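Local coordinates for protein trimethylamine-N-oxide reductase (PDB 7L5I) that probably reduces S- and N-oxides such as trimethylamine N-oxide at a molybdenum centre carried by two guanosine-dinucleotide pterin cofactors, at residues E80-K90 against V805-A813; M564-F575 against M585-A593. One frame throughout, in Å; residues are numbered along the deposited sequence. Where two conformers were deposited one is given.

Contact 1: residues E80-K90 against V805-A813; sequences EARVKCPMVRK and VFKQPKQVA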
loop_
_atom_site.group_PDB
_atom_site.type_symbol
_atom_site.label_atom_id
_atom_site.label_comp_id
_atom_site.label_asym_id
_atom_site.label_seq_id
_atom_site.Cartn_x
_atom_site.Cartn_y
_atom_site.Cartn_z
ATOM N N GLU A 80 -19.835 2.748 17.167
ATOM C CA GLU A 80 -20.818 3.740 16.755
ATOM C C GLU A 80 -20.398 4.486 15.491
ATOM O O GLU A 80 -21.152 5.345 15.029
ATOM C CB GLU A 80 -21.068 4.713 17.907
ATOM C CG GLU A 80 -21.834 4.071 19.072
ATOM C CD GLU A 80 -23.163 3.463 18.631
ATOM O OE1 GLU A 80 -23.997 4.195 18.049
ATOM O OE2 GLU A 80 -23.360 2.242 18.824
ATOM N N ALA A 81 -19.226 4.193 14.923
ATOM C CA ALA A 81 -18.876 4.718 13.615
ATOM C C ALA A 81 -19.428 3.880 12.484
ATOM O O ALA A 81 -19.325 4.284 11.325
ATOM C CB ALA A 81 -17.356 4.812 13.442
ATOM N N ARG A 82 -20.042 2.731 12.774
ATOM C CA ARG A 82 -20.510 1.889 11.685
ATOM C C ARG A 82 -21.679 2.533 10.949
ATOM O O ARG A 82 -22.501 3.251 11.526
ATOM C CB ARG A 82 -20.939 0.528 12.201
ATOM C CG ARG A 82 -19.777 -0.406 12.424
ATOM C CD ARG A 82 -20.169 -1.768 12.602
ATOM N NE ARG A 82 -20.742 -2.354 11.381
ATOM C CZ ARG A 82 -20.888 -3.654 11.223
ATOM N NH1 ARG A 82 -20.485 -4.480 12.174
ATOM N NH2 ARG A 82 -21.436 -4.138 10.116
ATOM N N VAL A 83 -21.760 2.266 9.648
ATOM C CA VAL A 83 -22.962 2.638 8.914
ATOM C C VAL A 83 -24.076 1.673 9.304
ATOM O O VAL A 83 -23.949 0.456 9.140
ATOM C CB VAL A 83 -22.715 2.621 7.406
ATOM C CG1 VAL A 83 -23.950 3.158 6.653
ATOM C CG2 VAL A 83 -21.474 3.424 7.045
ATOM N N LYS A 84 -25.156 2.205 9.858
ATOM C CA LYS A 84 -26.176 1.328 10.429
ATOM C C LYS A 84 -27.275 0.963 9.439
ATOM O O LYS A 84 -27.846 -0.131 9.537
ATOM C CB LYS A 84 -26.801 1.995 11.659
ATOM C CG LYS A 84 -25.794 2.285 12.751
ATOM C CD LYS A 84 -26.466 2.792 14.003
ATOM C CE LYS A 84 -25.477 2.855 15.175
ATOM N NZ LYS A 84 -25.134 4.251 15.533
ATOM N N CYS A 85 -27.602 1.859 8.509
ATOM C CA CYS A 85 -28.707 1.671 7.580
ATOM C C CYS A 85 -28.365 2.384 6.282
ATOM O O CYS A 85 -27.505 3.271 6.270
ATOM C CB CYS A 85 -30.018 2.238 8.140
ATOM S SG CYS A 85 -30.385 1.827 9.867
ATOM N N PRO A 86 -29.023 2.037 5.177
ATOM C CA PRO A 86 -28.829 2.803 3.930
ATOM C C PRO A 86 -29.192 4.266 4.137
ATOM O O PRO A 86 -30.195 4.585 4.765
ATOM C CB PRO A 86 -29.775 2.115 2.943
ATOM C CG PRO A 86 -30.068 0.755 3.552
ATOM C CD PRO A 86 -30.018 0.953 5.024
ATOM N N MET A 87 -28.345 5.161 3.625
ATOM C CA MET A 87 -28.515 6.601 3.781
ATOM C C MET A 87 -28.313 7.277 2.435
ATOM O O MET A 87 -27.423 6.888 1.669
ATOM C CB MET A 87 -27.510 7.197 4.763
ATOM C CG MET A 87 -27.429 6.495 6.069
ATOM S SD MET A 87 -28.826 6.873 7.121
ATOM C CE MET A 87 -28.368 8.390 7.807
ATOM N N VAL A 88 -29.105 8.312 2.180
ATOM C CA VAL A 88 -28.987 9.138 0.989
ATOM C C VAL A 88 -28.935 10.609 1.400
ATOM O O VAL A 88 -29.654 11.033 2.306
ATOM C CB VAL A 88 -30.167 8.885 0.023
ATOM C CG1 VAL A 88 -30.007 9.702 -1.262
ATOM C CG2 VAL A 88 -30.266 7.415 -0.290
ATOM N N ARG A 89 -28.086 11.386 0.737
ATOM C CA ARG A 89 -28.064 12.818 0.982
ATOM C C ARG A 89 -29.439 13.432 0.735
ATOM O O ARG A 89 -30.072 13.182 -0.294
ATOM C CB ARG A 89 -27.091 13.555 0.046
ATOM C CG ARG A 89 -25.681 13.478 0.356
ATOM C CD ARG A 89 -24.940 14.623 -0.341
ATOM N NE ARG A 89 -25.044 14.669 -1.808
ATOM C CZ ARG A 89 -25.679 15.604 -2.508
ATOM N NH1 ARG A 89 -26.315 16.599 -1.909
ATOM N NH2 ARG A 89 -25.659 15.567 -3.835
ATOM N N LYS A 90 -29.850 14.324 1.653
ATOM C CA LYS A 90 -31.107 15.058 1.486
ATOM C C LYS A 90 -31.222 15.703 0.107
ATOM O O LYS A 90 -32.256 15.582 -0.564
ATOM C CB LYS A 90 -31.211 16.124 2.581
ATOM C CG LYS A 90 -32.509 16.915 2.583
ATOM C CD LYS A 90 -32.532 17.922 3.736
ATOM C CE LYS A 90 -33.873 18.651 3.815
ATOM N NZ LYS A 90 -35.017 17.834 3.308
ATOM N N VAL A 805 -15.158 12.887 13.413
ATOM C CA VAL A 805 -15.295 11.980 12.279
ATOM C C VAL A 805 -15.562 10.541 12.676
ATOM O O VAL A 805 -15.792 9.698 11.799
ATOM C CB VAL A 805 -14.030 12.112 11.393
ATOM C CG1 VAL A 805 -12.811 11.494 12.066
ATOM C CG2 VAL A 805 -14.310 11.513 10.020
ATOM N N PHE A 806 -15.601 10.231 13.965
ATOM C CA PHE A 806 -15.969 8.886 14.385
ATOM C C PHE A 806 -17.402 8.811 14.908
ATOM O O PHE A 806 -17.822 7.748 15.357
ATOM C CB PHE A 806 -14.986 8.368 15.446
ATOM C CG PHE A 806 -13.531 8.422 15.017
ATOM C CD1 PHE A 806 -13.097 7.737 13.895
ATOM C CD2 PHE A 806 -12.620 9.173 15.730
ATOM C CE1 PHE A 806 -11.778 7.792 13.491
ATOM C CE2 PHE A 806 -11.292 9.241 15.342
ATOM C CZ PHE A 806 -10.863 8.555 14.228
ATOM N N LYS A 807 -18.161 9.901 14.837
ATOM C CA LYS A 807 -19.546 9.919 15.287
ATOM C C LYS A 807 -20.497 9.691 14.112
ATOM O O LYS A 807 -20.137 9.892 12.948
ATOM C CB LYS A 807 -19.886 11.250 15.955
ATOM C CG LYS A 807 -18.911 11.692 17.044
ATOM C CD LYS A 807 -19.453 12.890 17.842
ATOM C CE LYS A 807 -20.084 13.968 16.949
ATOM N NZ LYS A 807 -20.622 15.129 17.736
ATOM N N GLN A 808 -21.723 9.289 14.426
ATOM C CA GLN A 808 -22.757 9.198 13.399
ATOM C C GLN A 808 -22.963 10.569 12.757
ATOM O O GLN A 808 -22.939 11.590 13.457
ATOM C CB GLN A 808 -24.086 8.717 13.992
ATOM C CG GLN A 808 -24.114 7.260 14.390
ATOM C CD GLN A 808 -24.182 6.342 13.187
ATOM O OE1 GLN A 808 -25.101 6.429 12.368
ATOM N NE2 GLN A 808 -23.219 5.445 13.084
ATOM N N PRO A 809 -23.190 10.635 11.450
ATOM C CA PRO A 809 -23.323 11.935 10.777
ATOM C C PRO A 809 -24.673 12.596 11.047
ATOM O O PRO A 809 -25.589 12.006 11.622
ATOM C CB PRO A 809 -23.168 11.582 9.291
ATOM C CG PRO A 809 -23.685 10.200 9.198
ATOM C CD PRO A 809 -23.296 9.512 10.498
ATOM N N LYS A 810 -24.762 13.855 10.610
ATOM C CA LYS A 810 -25.965 14.671 10.750
ATOM C C LYS A 810 -27.114 14.079 9.954
ATOM O O LYS A 810 -27.011 13.950 8.731
ATOM C CB LYS A 810 -25.676 16.094 10.249
ATOM C CG LYS A 810 -25.155 16.132 8.786
ATOM C CD LYS A 810 -24.874 17.555 8.248
ATOM C CE LYS A 810 -23.660 18.224 8.900
ATOM N NZ LYS A 810 -22.386 18.053 8.119
ATOM N N GLN A 811 -28.210 13.736 10.636
ATOM C CA GLN A 811 -29.409 13.246 9.971
ATOM C C GLN A 811 -30.550 14.254 10.062
ATOM O O GLN A 811 -30.467 15.280 10.746
ATOM C CB GLN A 811 -29.889 11.922 10.565
ATOM C CG GLN A 811 -28.889 10.817 10.543
ATOM C CD GLN A 811 -29.527 9.481 10.885
ATOM O OE1 GLN A 811 -30.722 9.271 10.657
ATOM N NE2 GLN A 811 -28.728 8.566 11.427
ATOM N N VAL A 812 -31.650 13.909 9.377
ATOM C CA VAL A 812 -32.827 14.764 9.289
ATOM C C VAL A 812 -33.657 14.653 10.561
ATOM O O VAL A 812 -33.730 13.597 11.204
ATOM C CB VAL A 812 -33.665 14.388 8.049
ATOM C CG1 VAL A 812 -32.959 14.853 6.782
ATOM C CG2 VAL A 812 -33.936 12.876 8.027
ATOM N N ALA A 813 -34.309 15.760 10.912
ATOM C CA ALA A 813 -35.174 15.825 12.085
ATOM C C ALA A 813 -36.628 15.508 11.720
ATOM O O ALA A 813 -37.324 16.319 11.103
ATOM C CB ALA A 813 -35.078 17.205 12.732
HETATM O O HOH W 1 -25.517 5.062 10.133
#

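Contact 2: residues M564-F575 against M585-A593; sequences MEWLEEFYNAAF and MPRFDKFWA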
loop_
_atom_site.group_PDB
_atom_site.type_symbol
_atom_site.label_atom_id
_atom_site.label_comp_id
_atom_site.label_asym_id
_atom_site.label_seq_id
_atom_site.Cartn_x
_atom_site.Cartn_y
_atom_site.Cartn_z
ATOM N N MET A 564 -21.720 -21.220 0.566
ATOM C CA MET A 564 -20.896 -22.379 0.890
ATOM C C MET A 564 -20.507 -23.158 -0.359
ATOM O O MET A 564 -19.447 -23.792 -0.377
ATOM C CB MET A 564 -21.617 -23.293 1.887
ATOM C CG MET A 564 -21.848 -22.642 3.260
ATOM S SD MET A 564 -20.357 -22.034 4.121
ATOM C CE MET A 564 -19.505 -23.478 4.096
ATOM N N GLU A 565 -21.328 -23.129 -1.410
ATOM C CA GLU A 565 -20.921 -23.744 -2.668
ATOM C C GLU A 565 -19.766 -22.996 -3.326
ATOM O O GLU A 565 -18.882 -23.628 -3.928
ATOM C CB GLU A 565 -22.109 -23.840 -3.628
ATOM C CG GLU A 565 -23.056 -24.977 -3.247
ATOM C CD GLU A 565 -24.375 -24.980 -3.998
ATOM O OE1 GLU A 565 -24.773 -23.948 -4.575
ATOM O OE2 GLU A 565 -25.036 -26.037 -4.004
ATOM N N TRP A 566 -19.767 -21.646 -3.255
ATOM C CA TRP A 566 -18.618 -20.887 -3.726
ATOM C C TRP A 566 -17.363 -21.273 -2.947
ATOM O O TRP A 566 -16.305 -21.533 -3.530
ATOM C CB TRP A 566 -18.872 -19.379 -3.583
ATOM C CG TRP A 566 -19.616 -18.668 -4.675
ATOM C CD1 TRP A 566 -20.845 -18.091 -4.579
ATOM C CD2 TRP A 566 -19.168 -18.428 -6.008
ATOM N NE1 TRP A 566 -21.184 -17.490 -5.768
ATOM C CE2 TRP A 566 -20.174 -17.690 -6.664
ATOM C CE3 TRP A 566 -18.004 -18.753 -6.709
ATOM C CZ2 TRP A 566 -20.052 -17.279 -7.985
ATOM C CZ3 TRP A 566 -17.888 -18.359 -8.020
ATOM C CH2 TRP A 566 -18.906 -17.625 -8.643
ATOM N N LEU A 567 -17.466 -21.325 -1.618
ATOM C CA LEU A 567 -16.292 -21.628 -0.807
ATOM C C LEU A 567 -15.761 -23.022 -1.109
ATOM O O LEU A 567 -14.552 -23.223 -1.194
ATOM C CB LEU A 567 -16.625 -21.471 0.680
ATOM C CG LEU A 567 -17.067 -20.064 1.097
ATOM C CD1 LEU A 567 -17.147 -19.971 2.596
ATOM C CD2 LEU A 567 -16.136 -19.010 0.574
ATOM N N GLU A 568 -16.658 -24.002 -1.310
ATOM C CA GLU A 568 -16.199 -25.344 -1.628
ATOM C C GLU A 568 -15.492 -25.381 -2.977
ATOM O O GLU A 568 -14.460 -26.048 -3.129
ATOM C CB GLU A 568 -17.391 -26.315 -1.619
ATOM C CG GLU A 568 -16.986 -27.741 -2.032
ATOM C CD GLU A 568 -17.895 -28.817 -1.452
ATOM O OE1 GLU A 568 -17.407 -29.947 -1.202
ATOM O OE2 GLU A 568 -19.090 -28.533 -1.234
ATOM N N GLU A 569 -16.004 -24.632 -3.963
ATOM C CA GLU A 569 -15.331 -24.542 -5.254
ATOM C C GLU A 569 -13.935 -23.949 -5.108
ATOM O O GLU A 569 -12.960 -24.483 -5.663
ATOM C CB GLU A 569 -16.169 -23.700 -6.207
ATOM C CG GLU A 569 -15.531 -23.441 -7.553
ATOM C CD GLU A 569 -16.453 -22.634 -8.484
ATOM O OE1 GLU A 569 -17.614 -23.058 -8.686
ATOM O OE2 GLU A 569 -16.015 -21.574 -8.995
ATOM N N PHE A 570 -13.807 -22.876 -4.319
ATOM C CA PHE A 570 -12.496 -22.282 -4.089
ATOM C C PHE A 570 -11.565 -23.244 -3.350
ATOM O O PHE A 570 -10.403 -23.402 -3.721
ATOM C CB PHE A 570 -12.621 -20.959 -3.314
ATOM C CG PHE A 570 -13.440 -19.914 -4.006
ATOM C CD1 PHE A 570 -13.507 -19.855 -5.400
ATOM C CD2 PHE A 570 -14.155 -18.984 -3.274
ATOM C CE1 PHE A 570 -14.292 -18.921 -6.029
ATOM C CE2 PHE A 570 -14.926 -18.037 -3.915
ATOM C CZ PHE A 570 -14.982 -18.003 -5.281
ATOM N N TYR A 571 -12.069 -23.910 -2.310
ATOM C CA TYR A 571 -11.246 -24.855 -1.564
ATOM C C TYR A 571 -10.775 -25.996 -2.448
ATOM O O TYR A 571 -9.624 -26.432 -2.361
ATOM C CB TYR A 571 -12.047 -25.387 -0.376
ATOM C CG TYR A 571 -11.279 -26.317 0.515
ATOM C CD1 TYR A 571 -10.532 -25.819 1.581
ATOM C CD2 TYR A 571 -11.306 -27.686 0.304
ATOM C CE1 TYR A 571 -9.818 -26.654 2.385
ATOM C CE2 TYR A 571 -10.597 -28.550 1.125
ATOM C CZ TYR A 571 -9.862 -28.016 2.164
ATOM O OH TYR A 571 -9.150 -28.823 3.019
ATOM N N ASN A 572 -11.654 -26.491 -3.314
ATOM C CA ASN A 572 -11.326 -27.663 -4.113
ATOM C C ASN A 572 -10.222 -27.385 -5.120
ATOM O O ASN A 572 -9.522 -28.310 -5.532
ATOM C CB ASN A 572 -12.564 -28.190 -4.823
ATOM C CG ASN A 572 -13.424 -29.045 -3.915
ATOM O OD1 ASN A 572 -12.994 -29.472 -2.847
ATOM N ND2 ASN A 572 -14.637 -29.330 -4.355
ATOM N N ALA A 573 -10.042 -26.133 -5.547
ATOM C CA ALA A 573 -8.880 -25.805 -6.356
ATOM C C ALA A 573 -7.589 -26.135 -5.607
ATOM O O ALA A 573 -6.635 -26.656 -6.191
ATOM C CB ALA A 573 -8.919 -24.328 -6.747
ATOM N N ALA A 574 -7.535 -25.817 -4.315
ATOM C CA ALA A 574 -6.357 -26.151 -3.525
ATOM C C ALA A 574 -6.248 -27.657 -3.331
ATOM O O ALA A 574 -5.150 -28.221 -3.419
ATOM C CB ALA A 574 -6.402 -25.427 -2.174
ATOM N N PHE A 575 -7.382 -28.316 -3.082
ATOM C CA PHE A 575 -7.408 -29.757 -2.860
ATOM C C PHE A 575 -6.794 -30.506 -4.036
ATOM O O PHE A 575 -5.937 -31.381 -3.849
ATOM C CB PHE A 575 -8.856 -30.185 -2.596
ATOM C CG PHE A 575 -8.999 -31.642 -2.268
ATOM C CD1 PHE A 575 -9.049 -32.574 -3.283
ATOM C CD2 PHE A 575 -9.062 -32.073 -0.955
ATOM C CE1 PHE A 575 -9.160 -33.928 -2.997
ATOM C CE2 PHE A 575 -9.173 -33.426 -0.660
ATOM C CZ PHE A 575 -9.206 -34.351 -1.686
ATOM N N MET A 585 -5.182 -33.512 1.696
ATOM C CA MET A 585 -5.973 -32.518 2.400
ATOM C C MET A 585 -7.323 -33.119 2.781
ATOM O O MET A 585 -7.816 -34.026 2.102
ATOM C CB MET A 585 -6.219 -31.275 1.531
ATOM C CG MET A 585 -5.023 -30.356 1.371
ATOM S SD MET A 585 -5.388 -29.049 0.204
ATOM C CE MET A 585 -6.471 -27.961 1.139
ATOM N N PRO A 586 -7.934 -32.654 3.871
ATOM C CA PRO A 586 -9.333 -33.011 4.125
ATOM C C PRO A 586 -10.211 -32.418 3.044
ATOM O O PRO A 586 -9.868 -31.395 2.447
ATOM C CB PRO A 586 -9.619 -32.369 5.484
ATOM C CG PRO A 586 -8.665 -31.216 5.561
ATOM C CD PRO A 586 -7.416 -31.685 4.849
ATOM N N ARG A 587 -11.358 -33.051 2.797
ATOM C CA ARG A 587 -12.342 -32.405 1.940
ATOM C C ARG A 587 -12.921 -31.184 2.656
ATOM O O ARG A 587 -12.749 -30.997 3.859
ATOM C CB ARG A 587 -13.454 -33.370 1.553
ATOM C CG ARG A 587 -13.081 -34.301 0.376
ATOM C CD ARG A 587 -13.042 -33.541 -0.941
ATOM N NE ARG A 587 -12.838 -34.414 -2.094
ATOM C CZ ARG A 587 -12.650 -33.986 -3.342
ATOM N NH1 ARG A 587 -12.628 -32.682 -3.619
ATOM N NH2 ARG A 587 -12.471 -34.868 -4.318
ATOM N N PHE A 588 -13.633 -30.343 1.897
ATOM C CA PHE A 588 -14.090 -29.069 2.453
ATOM C C PHE A 588 -14.964 -29.246 3.688
ATOM O O PHE A 588 -14.845 -28.483 4.653
ATOM C CB PHE A 588 -14.860 -28.287 1.412
ATOM C CG PHE A 588 -15.401 -26.987 1.917
ATOM C CD1 PHE A 588 -14.566 -25.937 2.218
ATOM C CD2 PHE A 588 -16.746 -26.830 2.111
ATOM C CE1 PHE A 588 -15.087 -24.731 2.683
ATOM C CE2 PHE A 588 -17.256 -25.644 2.572
ATOM C CZ PHE A 588 -16.426 -24.598 2.854
ATOM N N ASP A 589 -15.895 -30.196 3.657
ATOM C CA ASP A 589 -16.828 -30.327 4.772
ATOM C C ASP A 589 -16.089 -30.553 6.083
ATOM O O ASP A 589 -16.435 -29.956 7.116
ATOM C CB ASP A 589 -17.796 -31.477 4.503
ATOM C CG ASP A 589 -18.741 -31.724 5.670
ATOM O OD1 ASP A 589 -19.503 -30.795 6.003
ATOM O OD2 ASP A 589 -18.722 -32.831 6.259
ATOM N N LYS A 590 -15.071 -31.414 6.056
ATOM C CA LYS A 590 -14.284 -31.715 7.241
ATOM C C LYS A 590 -13.431 -30.528 7.638
ATOM O O LYS A 590 -13.381 -30.144 8.817
ATOM C CB LYS A 590 -13.425 -32.954 6.965
ATOM C CG LYS A 590 -12.596 -33.459 8.119
ATOM C CD LYS A 590 -11.837 -34.733 7.666
ATOM C CE LYS A 590 -11.745 -35.797 8.742
ATOM N NZ LYS A 590 -11.616 -37.177 8.161
ATOM N N PHE A 591 -12.772 -29.896 6.662
ATOM C CA PHE A 591 -12.003 -28.687 6.965
ATOM C C PHE A 591 -12.886 -27.645 7.628
ATOM O O PHE A 591 -12.496 -27.028 8.629
ATOM C CB PHE A 591 -11.371 -28.134 5.685
ATOM C CG PHE A 591 -10.824 -26.741 5.824
ATOM C CD1 PHE A 591 -9.545 -26.506 6.326
ATOM C CD2 PHE A 591 -11.605 -25.672 5.466
ATOM C CE1 PHE A 591 -9.074 -25.197 6.467
ATOM C CE2 PHE A 591 -11.152 -24.380 5.592
ATOM C CZ PHE A 591 -9.878 -24.143 6.090
ATOM N N TRP A 592 -14.077 -27.419 7.074
ATOM C CA TRP A 592 -14.922 -26.341 7.574
ATOM C C TRP A 592 -15.401 -26.637 8.988
ATOM O O TRP A 592 -15.423 -25.744 9.844
ATOM C CB TRP A 592 -16.112 -26.117 6.634
ATOM C CG TRP A 592 -16.788 -24.854 6.971
ATOM C CD1 TRP A 592 -17.982 -24.707 7.612
ATOM C CD2 TRP A 592 -16.271 -23.522 6.771
ATOM N NE1 TRP A 592 -18.249 -23.372 7.806
ATOM C CE2 TRP A 592 -17.221 -22.628 7.291
ATOM C CE3 TRP A 592 -15.105 -23.012 6.193
ATOM C CZ2 TRP A 592 -17.043 -21.249 7.262
ATOM C CZ3 TRP A 592 -14.929 -21.648 6.160
ATOM C CH2 TRP A 592 -15.888 -20.778 6.691
ATOM N N ALA A 593 -15.758 -27.902 9.255
ATOM C CA ALA A 593 -16.215 -28.289 10.591
ATOM C C ALA A 593 -15.111 -28.149 11.617
ATOM O O ALA A 593 -15.366 -27.774 12.770
ATOM C CB ALA A 593 -16.728 -29.728 10.559
HETATM O O HOH W 2 -16.808 -31.609 1.302
HETATM O O HOH W 3 -14.073 -30.715 -0.924
HETATM O O HOH W 4 -5.351 -33.296 -1.599
#

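Contact 1: residues E80-K90 against V805-A813
Ala81 and Phe806 bring the two backbones closest, with CA atoms 5.1 Å apart; from there the C-terminal tail of the chain runs past 80-90 without forming strand pairing with it, and the gap between Lys90 and Val812 is wider. A single side chain does most of the joining. Gln808 is folded at chi2 (-74°), which brings its amide up against the turn at 80-84. There Gln808 NE2 donates both of its hydrogens to main-chain carbonyls: one bond is straight, to Glu80 O at 2.8 Å, the other more bent, to Arg82 O at 2.8 Å. Both acceptors lie close to the plane of the amide, although the nitrogen itself stands above the carbonyl plane of Glu80. The other end of the amide is engaged as well, since a water donates to Gln808 OE1 at 2.7 Å and accepts from Lys84 N at 2.9 Å.

Lys84 crosses the Gln808 side chain obliquely, its NZ 3.3 Å from Gln808 CD, but the ammonium forms its salt bridge within its own segment, Lys84 NZ to Glu80 OE1 at 2.8 Å. Farther along, Met87 and Gln811 cross at about a right angle, the methyl CE of Met87 lying 3.5 Å from Gln811 CD. Strand 87-89, to which Met87 belongs, pairs with strand 500-503 of the mixed sheet, and Arg496 binds the tail at Lys807 O. Arg82 turns the other way, to a salt bridge with Glu509. The tail is thus held to the loop leading into strand 87-89 chiefly by one amide donating to two backbone carbonyls: with both N-H groups and OE1 engaged, the rotation of the Gln808 amide is fixed, and the join needs no charge pair across it.

Contact 2: residues M564-F575 against M585-A593
Arg587 lays its guanidinium flat on the ring of Phe575, the planes only 10° apart and Arg587 CZ 3.9 Å from the ring centroid, a cation-pi stack. At the guanidinium edge, Arg587 NH1 makes a weak hydrogen bond of 3.3 Å to Asn572 OD1. Beyond this stack, the helices at 564-575 and 588-593 cross at 107°. Phe588 is the knob, set among Met564, Leu567, Glu568 and Tyr571: Glu568 CA lies over one face, while Met564 CE reaches the ring edge, 3.5 Å from Phe588 CE2. Bends at chi2 and chi3 of Met564 also place that methyl over the five-membered ring of Trp592 in a CH-pi contact, with the sulfur farther above the same face. Tyr571, with CG anti to its nitrogen (chi1 -177°), meets both Phe588 and Phe591 obliquely, completing an aromatic cluster. Tyr571 OH donates to Pro586 O at 2.7 Å, and Met585 CE meets Tyr571 OH at 3.4 Å. Strands 512-517 and 598-599 pack against Tyr571 and Phe591. Water bridges Asn572 OD1 to Phe588 N. An apolar, ring-rich interface therefore grades into a polar border, where the tyrosine hydroxyl satisfies a loop carbonyl and the Phe575 face probably steadies the arginine's charge.

Overall arrangement
Both contacts are partly buried and lie well out from the middle of the chain, their centres 39 Å apart. Contact 1 is the more superficial, with five of its eleven touching residues exposed; in contact 2 one of thirteen is exposed and five are buried. They differ in span: contact 1 joins segments over 700 residues apart, fastening the C-terminal tail beside the six-stranded mixed sheet, whereas contact 2 joins neighbouring helices in sequence, packed on the mixed sheet that includes 512-517, 523-527 and 598-599. Contact 1 has no regular structure on the tail side and rests mainly on amide-to-carbonyl bonds and a water; the helix pair buries about twice the surface, and contact 2 relies on rings and methyl groups.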